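Local structure of cytokinesis protein 2 (Saccharomyces cerevisiae, 4WPE) at residues Gln188-Lys191 and Val192-Asp195. The protein forms ring-like structures at the division site and mediates the cytoskeletal rearrangements required for cytokinesis, with this chain holding its F-BAR domain. Numbering follows the deposited sequence.
Sequences QEYK and VQLD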
loop_
_atom_site.group_PDB
_atom_site.type_symbol
_atom_site.label_atom_id
_atom_site.label_comp_id
_atom_site.label_asym_id
_atom_site.label_seq_id
_atom_site.Cartn_x
_atom_site.Cartn_y
_atom_site.Cartn_z
ATOM N N GLN A 188 -2.040 22.565 81.029
ATOM C CA GLN A 188 -3.365 23.091 80.716
ATOM C C GLN A 188 -3.447 23.592 79.281
ATOM O O GLN A 188 -4.413 23.309 78.574
ATOM C CB GLN A 188 -3.732 24.218 81.681
ATOM C CG GLN A 188 -3.994 23.757 83.103
ATOM C CD GLN A 188 -4.187 24.913 84.068
ATOM O OE1 GLN A 188 -4.238 26.076 83.663
ATOM N NE2 GLN A 188 -4.289 24.600 85.355
ATOM N N GLU A 189 -2.431 24.338 78.856
ATOM C CA GLU A 189 -2.415 24.898 77.510
ATOM C C GLU A 189 -2.234 23.818 76.455
ATOM O O GLU A 189 -2.903 23.836 75.422
ATOM C CB GLU A 189 -1.311 25.947 77.374
ATOM C CG GLU A 189 -1.378 27.050 78.411
ATOM C CD GLU A 189 -0.158 27.946 78.384
ATOM O OE1 GLU A 189 0.811 27.618 77.666
ATOM O OE2 GLU A 189 -0.166 28.978 79.089
ATOM N N TYR A 190 -1.324 22.883 76.713
ATOM C CA TYR A 190 -1.079 21.784 75.787
ATOM C C TYR A 190 -2.342 20.965 75.568
ATOM O O TYR A 190 -2.627 20.535 74.449
ATOM C CB TYR A 190 0.042 20.889 76.302
ATOM C CG TYR A 190 1.425 21.420 76.022
ATOM C CD1 TYR A 190 1.646 22.328 74.998
ATOM C CD2 TYR A 190 2.515 21.005 76.777
ATOM C CE1 TYR A 190 2.913 22.811 74.730
ATOM C CE2 TYR A 190 3.786 21.484 76.518
ATOM C CZ TYR A 190 3.980 22.386 75.495
ATOM O OH TYR A 190 5.243 22.865 75.234
ATOM N N LYS A 191 -3.102 20.764 76.640
ATOM C CA LYS A 191 -4.352 20.019 76.562
ATOM C C LYS A 191 -5.334 20.724 75.634
ATOM O O LYS A 191 -6.002 20.088 74.822
ATOM C CB LYS A 191 -4.962 19.848 77.954
ATOM C CG LYS A 191 -5.960 18.704 78.080
ATOM C CD LYS A 191 -7.371 19.130 77.723
ATOM C CE LYS A 191 -8.356 18.001 77.969
ATOM N NZ LYS A 191 -7.895 16.732 77.344
ATOM N N VAL A 192 -5.417 22.043 75.759
ATOM C CA VAL A 192 -6.309 22.823 74.915
ATOM C C VAL A 192 -5.789 22.862 73.478
ATOM O O VAL A 192 -6.550 22.659 72.533
ATOM C CB VAL A 192 -6.483 24.255 75.450
ATOM C CG1 VAL A 192 -7.184 25.128 74.422
ATOM C CG2 VAL A 192 -7.258 24.232 76.751
ATOM N N GLN A 193 -4.490 23.102 73.322
ATOM C CA GLN A 193 -3.865 23.112 72.001
ATOM C C GLN A 193 -4.034 21.770 71.291
ATOM O O GLN A 193 -4.041 21.709 70.064
ATOM C CB GLN A 193 -2.379 23.457 72.115
ATOM C CG GLN A 193 -2.097 24.905 72.463
ATOM C CD GLN A 193 -0.615 25.182 72.617
ATOM O OE1 GLN A 193 0.222 24.416 72.141
ATOM N NE2 GLN A 193 -0.282 26.277 73.293
ATOM N N LEU A 194 -4.175 20.698 72.067
ATOM C CA LEU A 194 -4.355 19.364 71.505
ATOM C C LEU A 194 -5.802 19.109 71.107
ATOM O O LEU A 194 -6.071 18.468 70.092
ATOM C CB LEU A 194 -3.901 18.295 72.497
ATOM C CG LEU A 194 -4.129 16.852 72.047
ATOM C CD1 LEU A 194 -3.218 16.506 70.882
ATOM C CD2 LEU A 194 -3.925 15.886 73.200
ATOM N N ASP A 195 -6.734 19.610 71.909
ATOM C CA ASP A 195 -8.152 19.430 71.619
ATOM C C ASP A 195 -8.535 20.128 70.320
ATOM O O ASP A 195 -9.283 19.577 69.515
ATOM C CB ASP A 195 -9.013 19.954 72.768
ATOM C CG ASP A 195 -8.999 19.036 73.979
ATOM O OD1 ASP A 195 -8.772 17.818 73.812
ATOM O OD2 ASP A 195 -9.216 19.536 75.102
#
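Lys191 and Asp195 lie one helical turn apart, and their side chains run across each other at the surface. The ammonium group of Lys191 forms a long salt bridge, with NZ 3.8 Å from OD1 of Asp195. Two bends in the lysine chain, at chi2 (-88°) and chi4 (-50°), bring its far end round to the carboxylate. On the way, CD and CE of Lys191 pass alongside the other oxygen, OD2 of Asp195. A second pair is Tyr190 and Gln193, three residues apart. The amide oxygen OE1 of Gln193 sits at the edge of the phenol ring, in its plane, 3.8 Å from CD1 of Tyr190. Ring and amide planes are nearly perpendicular, at 82°. The Gln193 chain is extended beyond CG, and this carries its amide out to that edge. Val192 sets CG2 near the carbonyl O of Gln188, at 3.5 Å.

Backbone i to i+4 hydrogen bonds keep the helical backbone that sets these side chains one turn or so apart. Gln193 N donates to Glu189 O at 2.7 Å. Leu194 N bonds to Tyr190 O, and Asp195 N bonds to Lys191 O. Val192 N completes the series on Gln188 O.

Tyr190 also packs on Leu146, Lys149 and Ala153 of helix 76-162, and the buried Leu194 packs on Leu150 there. The segment thus has a face against that helix and an exposed, mostly polar face, as is characteristic of an amphipathic helix in the elongated antiparallel helical bundle of an F-BAR domain.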